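Local structure of aminodeoxyfutalosine deaminase (Deinococcus radiodurans, 2IMR) at residues 239-242 and 246-249; 111-116 and 256-261. The protein catalyses the zinc-dependent hydrolytic deamination of aminodeoxyfutalosine to futalosine, a step of menaquinone biosynthesis. All coordinates share one frame; numbering follows the deposited sequence.

Contact 1 of 2, residues 239-242 and 246-249; sequences IHVA and TELE. With ZN (zinc ion), chain B.
The carboxylate of Glu247 lies with one face over the backbone N and CA of Ala242, with Glu247 CD 3.3 Å from Ala242 N. At its OE1 end, a water donates a short bond of 2.5 Å to Glu247 OE1 and a weak one to His240 O. The ring of His240 meets the rings of His101, inclined only slightly to its own plane, and His99, almost perpendicular to it. Its NE2 binds the zinc ion at 2.1 Å, and ND1 is held by His213 O, which fixes the ring's rotation. The main bond across the contact runs from Ala242 N to Glu247 OE2, 2.9 Å long with an N-H...O angle of 151°. It reaches that oxygen from above the carboxylate, 44° out of its plane. Glu247 spans the gap because CG stands anti to the backbone N (chi1 179°) and the chain beyond stays extended. In the amidohydrolase barrel, strand 238-241 is one of the parallel strands whose C-terminal ends carry the metal ligands. Here the strand delivers His240 to the zinc, and Ala242, with left-handed backbone angles, turns the chain toward helix 245-253. A small side chain suits this turn. Glu247 OE1 also takes a weak hydrogen bond from the N of Glu243, the proton donor by similarity, so one buried carboxylate serves two backbone amides of the turn. Replacing Glu247 by a leucine would probably leave the amides of Ala242 and Glu243 without this acceptor. Pro285 packs against both Ala242 and Glu247, and with Phe216 it gives the carboxylate an apolar setting likely to strengthen its polar bonds.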
loop_
_atom_site.group_PDB
_atom_site.type_symbol
_atom_site.label_atom_id
_atom_site.label_comp_id
_atom_site.label_asym_id
_atom_site.label_seq_id
_atom_site.Cartn_x
_atom_site.Cartn_y
_atom_site.Cartn_z
ATOM N N ILE A 239 -1.176 -2.950 8.530
ATOM C CA ILE A 239 -0.090 -3.207 9.474
ATOM C C ILE A 239 1.185 -3.467 8.662
ATOM O O ILE A 239 1.155 -4.238 7.702
ATOM C CB ILE A 239 -0.370 -4.483 10.330
ATOM C CG1 ILE A 239 -1.750 -4.394 10.983
ATOM C CG2 ILE A 239 0.713 -4.648 11.403
ATOM C CD1 ILE A 239 -2.176 -5.675 11.683
ATOM N N HIS A 240 2.287 -2.809 9.021
ATOM C CA HIS A 240 3.558 -3.048 8.328
ATOM C C HIS A 240 4.092 -4.340 8.922
ATOM O O HIS A 240 4.296 -4.414 10.130
ATOM C CB HIS A 240 4.584 -1.950 8.613
ATOM C CG HIS A 240 4.144 -0.578 8.216
ATOM N ND1 HIS A 240 3.489 0.272 9.081
ATOM C CD2 HIS A 240 4.302 0.111 7.061
ATOM C CE1 HIS A 240 3.267 1.426 8.478
ATOM N NE2 HIS A 240 3.751 1.354 7.252
ATOM N N VAL A 241 4.345 -5.348 8.093
ATOM C CA VAL A 241 4.822 -6.620 8.627
ATOM C C VAL A 241 5.989 -7.230 7.861
ATOM O O VAL A 241 5.977 -7.275 6.630
ATOM C CB VAL A 241 3.672 -7.655 8.667
ATOM C CG1 VAL A 241 4.157 -8.967 9.283
ATOM C CG2 VAL A 241 2.503 -7.091 9.465
ATOM N N ALA A 242 6.989 -7.693 8.611
ATOM C CA ALA A 242 8.176 -8.343 8.051
ATOM C C ALA A 242 8.871 -7.550 6.941
ATOM O O ALA A 242 9.314 -8.119 5.934
ATOM C CB ALA A 242 7.806 -9.742 7.542
ATOM N N THR A 246 15.847 -8.330 9.513
ATOM C CA THR A 246 16.172 -8.312 10.934
ATOM C C THR A 246 14.924 -8.395 11.822
ATOM O O THR A 246 15.028 -8.659 13.023
ATOM C CB THR A 246 17.001 -7.059 11.302
ATOM O OG1 THR A 246 16.378 -5.888 10.768
ATOM C CG2 THR A 246 18.414 -7.177 10.734
ATOM N N GLU A 247 13.749 -8.171 11.240
ATOM C CA GLU A 247 12.508 -8.275 12.004
ATOM C C GLU A 247 12.207 -9.763 12.186
ATOM O O GLU A 247 11.860 -10.219 13.281
ATOM C CB GLU A 247 11.346 -7.600 11.264
ATOM C CG GLU A 247 10.014 -7.693 12.019
ATOM C CD GLU A 247 8.842 -7.135 11.231
ATOM O OE1 GLU A 247 9.048 -6.161 10.478
ATOM O OE2 GLU A 247 7.713 -7.658 11.377
ATOM N N LEU A 248 12.348 -10.526 11.108
ATOM C CA LEU A 248 12.104 -11.965 11.183
ATOM C C LEU A 248 13.113 -12.591 12.147
ATOM O O LEU A 248 12.782 -13.497 12.916
ATOM C CB LEU A 248 12.252 -12.598 9.798
ATOM C CG LEU A 248 12.206 -14.128 9.731
ATOM C CD1 LEU A 248 10.848 -14.646 10.195
ATOM C CD2 LEU A 248 12.489 -14.564 8.302
ATOM N N GLU A 249 14.344 -12.093 12.108
ATOM C CA GLU A 249 15.396 -12.610 12.976
ATOM C C GLU A 249 15.084 -12.462 14.466
ATOM O O GLU A 249 15.233 -13.420 15.229
ATOM C CB GLU A 249 16.729 -11.921 12.677
ATOM C CG GLU A 249 17.909 -12.562 13.407
ATOM C CD GLU A 249 19.235 -11.886 13.108
ATOM O OE1 GLU A 249 19.356 -11.232 12.050
ATOM O OE2 GLU A 249 20.166 -12.026 13.929
HETATM ZN ZN ZN B . 4.375 2.647 5.745
HETATM O O HOH W 1 7.372 -4.373 9.830
HETATM O O HOH W 2 5.900 2.018 5.044
#

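Contact 2 of 2, residues 111-116 and 256-261; sequences ALPYFQ and GPLWDN
Pro113 and Leu258 bring the two backbones closest, their CA atoms 5.7 Å apart. Residues 113-116 form a short, weakly bonded helical turn, begun by Phe115 N bonding to Leu112 O. Opposite it, 256-261 is an irregular loop with its own turns: Asp260 N reaches Gly256 O, and Asn261 N reaches Leu258 O at 3.1 Å. Gly256 has backbone angles (phi 103°) at which a side chain would strike the carbonyl O of the preceding residue. Proline suits the start of the 113-116 turn, where its ring replaces an amide hydrogen that a helix's first turn seldom uses. That ring faces the loop: Pro113 CG sits 3.5 Å from Leu258 O, and Pro113 CD 3.8 Å from Leu258 CD2, the two side chains crossing at about a right angle. The turn belongs to the excursion that follows the first, metal-binding strands of the barrel, and the loop to the one that follows strand 238-241, so the pair packs together two of the loops that in this superfamily build the active-site mouth. Leu258 holds CG anti to its own amide nitrogen (chi1 -166°), which sends its two methyls forward, CD2 to the proline and CD1 to the edge of Tyr114 near the ring plane, 4.0 Å from CE2. One face of that ring carries Leu112 CB, 4.2 Å above its plane and offset toward the rim; His244 stacks with the ring too. Tyr114 keeps CG between its backbone N and carbonyl carbon (chi1 55°), a less common choice, and Tyr114 OH is hydrogen-bonded to OE1 of Glu243, the proton donor by similarity, a bond consistent with orienting that carboxylate.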
loop_
_atom_site.group_PDB
_atom_site.type_symbol
_atom_site.label_atom_id
_atom_site.label_comp_id
_atom_site.label_asym_id
_atom_site.label_seq_id
_atom_site.Cartn_x
_atom_site.Cartn_y
_atom_site.Cartn_z
ATOM N N ALA A 111 12.235 4.688 15.906
ATOM C CA ALA A 111 11.842 3.350 16.340
ATOM C C ALA A 111 12.359 2.233 15.436
ATOM O O ALA A 111 12.478 1.089 15.870
ATOM C CB ALA A 111 10.328 3.271 16.432
ATOM N N LEU A 112 12.666 2.561 14.185
ATOM C CA LEU A 112 13.136 1.562 13.227
ATOM C C LEU A 112 14.609 1.738 12.837
ATOM O O LEU A 112 14.949 2.556 11.980
ATOM C CB LEU A 112 12.245 1.604 11.981
ATOM C CG LEU A 112 10.739 1.512 12.269
ATOM C CD1 LEU A 112 9.956 1.449 10.960
ATOM C CD2 LEU A 112 10.453 0.274 13.112
ATOM N N PRO A 113 15.500 0.950 13.456
ATOM C CA PRO A 113 16.944 0.986 13.214
ATOM C C PRO A 113 17.391 0.964 11.755
ATOM O O PRO A 113 18.266 1.740 11.366
ATOM C CB PRO A 113 17.448 -0.230 13.987
ATOM C CG PRO A 113 16.523 -0.268 15.155
ATOM C CD PRO A 113 15.180 -0.044 14.497
ATOM N N TYR A 114 16.795 0.090 10.947
ATOM C CA TYR A 114 17.194 -0.012 9.549
ATOM C C TYR A 114 16.920 1.231 8.710
ATOM O O TYR A 114 17.494 1.389 7.631
ATOM C CB TYR A 114 16.583 -1.261 8.899
ATOM C CG TYR A 114 15.086 -1.379 9.003
ATOM C CD1 TYR A 114 14.259 -0.886 7.994
ATOM C CD2 TYR A 114 14.491 -2.006 10.102
ATOM C CE1 TYR A 114 12.884 -1.016 8.068
ATOM C CE2 TYR A 114 13.109 -2.139 10.188
ATOM C CZ TYR A 114 12.312 -1.641 9.164
ATOM O OH TYR A 114 10.944 -1.771 9.231
ATOM N N PHE A 115 16.053 2.117 9.192
ATOM C CA PHE A 115 15.798 3.352 8.463
ATOM C C PHE A 115 17.032 4.231 8.649
ATOM O O PHE A 115 17.445 4.950 7.742
ATOM C CB PHE A 115 14.571 4.087 9.013
ATOM C CG PHE A 115 13.301 3.794 8.266
ATOM C CD1 PHE A 115 12.751 2.517 8.270
ATOM C CD2 PHE A 115 12.650 4.801 7.564
ATOM C CE1 PHE A 115 11.569 2.246 7.589
ATOM C CE2 PHE A 115 11.465 4.540 6.874
ATOM C CZ PHE A 115 10.924 3.258 6.890
ATOM N N GLN A 116 17.613 4.158 9.842
ATOM C CA GLN A 116 18.795 4.938 10.181
ATOM C C GLN A 116 20.021 4.477 9.397
ATOM O O GLN A 116 20.911 5.274 9.092
ATOM C CB GLN A 116 19.081 4.820 11.682
ATOM C CG GLN A 116 17.924 5.240 12.578
ATOM C CD GLN A 116 17.495 6.673 12.335
ATOM O OE1 GLN A 116 18.322 7.588 12.338
ATOM N NE2 GLN A 116 16.196 6.879 12.127
ATOM N N GLY A 256 19.467 -9.765 17.391
ATOM C CA GLY A 256 19.826 -9.415 16.029
ATOM C C GLY A 256 20.001 -7.918 15.856
ATOM O O GLY A 256 19.640 -7.143 16.747
ATOM N N PRO A 257 20.525 -7.476 14.698
ATOM C CA PRO A 257 20.781 -6.076 14.347
ATOM C C PRO A 257 19.667 -5.056 14.578
ATOM O O PRO A 257 19.954 -3.888 14.820
ATOM C CB PRO A 257 21.181 -6.155 12.876
ATOM C CG PRO A 257 21.825 -7.501 12.782
ATOM C CD PRO A 257 20.872 -8.359 13.569
ATOM N N LEU A 258 18.408 -5.474 14.487
ATOM C CA LEU A 258 17.310 -4.536 14.704
ATOM C C LEU A 258 17.148 -4.307 16.201
ATOM O O LEU A 258 17.420 -3.222 16.710
ATOM C CB LEU A 258 15.996 -5.076 14.119
ATOM C CG LEU A 258 14.825 -4.087 13.966
ATOM C CD1 LEU A 258 13.689 -4.764 13.212
ATOM C CD2 LEU A 258 14.335 -3.603 15.324
ATOM N N TRP A 259 16.718 -5.346 16.904
ATOM C CA TRP A 259 16.508 -5.250 18.338
ATOM C C TRP A 259 17.746 -4.799 19.107
ATOM O O TRP A 259 17.672 -3.889 19.938
ATOM C CB TRP A 259 16.031 -6.595 18.898
ATOM C CG TRP A 259 15.673 -6.512 20.349
ATOM C CD1 TRP A 259 16.401 -6.981 21.411
ATOM C CD2 TRP A 259 14.520 -5.873 20.903
ATOM N NE1 TRP A 259 15.765 -6.670 22.594
ATOM C CE2 TRP A 259 14.610 -5.989 22.308
ATOM C CE3 TRP A 259 13.416 -5.210 20.346
ATOM C CZ2 TRP A 259 13.638 -5.466 23.164
ATOM C CZ3 TRP A 259 12.450 -4.692 21.196
ATOM C CH2 TRP A 259 12.570 -4.823 22.593
ATOM N N ASP A 260 18.887 -5.420 18.832
ATOM C CA ASP A 260 20.107 -5.074 19.556
ATOM C C ASP A 260 20.651 -3.675 19.287
ATOM O O ASP A 260 21.604 -3.245 19.935
ATOM C CB ASP A 260 21.199 -6.116 19.284
ATOM C CG ASP A 260 20.775 -7.522 19.676
ATOM O OD1 ASP A 260 19.739 -7.668 20.362
ATOM O OD2 ASP A 260 21.481 -8.482 19.302
ATOM N N ASN A 261 20.043 -2.960 18.345
ATOM C CA ASN A 261 20.496 -1.608 18.006
ATOM C C ASN A 261 19.392 -0.556 18.138
ATOM O O ASN A 261 19.508 0.552 17.618
ATOM C CB ASN A 261 21.059 -1.601 16.582
ATOM C CG ASN A 261 22.305 -2.460 16.449
ATOM O OD1 ASN A 261 22.466 -3.200 15.475
ATOM N ND2 ASN A 261 23.198 -2.360 17.428
#

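In the fold
Contact 1 is nested within the loop closed by contact 2: the chain runs through 111-116, then 239-242 and 246-249, and returns at 256-261. Their centres lie 11 Å apart, on the same side of the chain's centre and within the same amidohydrolase barrel domain. Helix 245-253 joins them, since its residue Thr246 packs on Leu258, with Thr246 OG1 3.5 Å from Leu258 CB, and Glu249 lies against Gly256 and Pro257. Between them sits Glu243, met by Glu247 at its amide and by Tyr114 at its carboxylate. The presumed proton donor is thus held from both contacts, close to the zinc that His240 of strand 238-241 helps to bind.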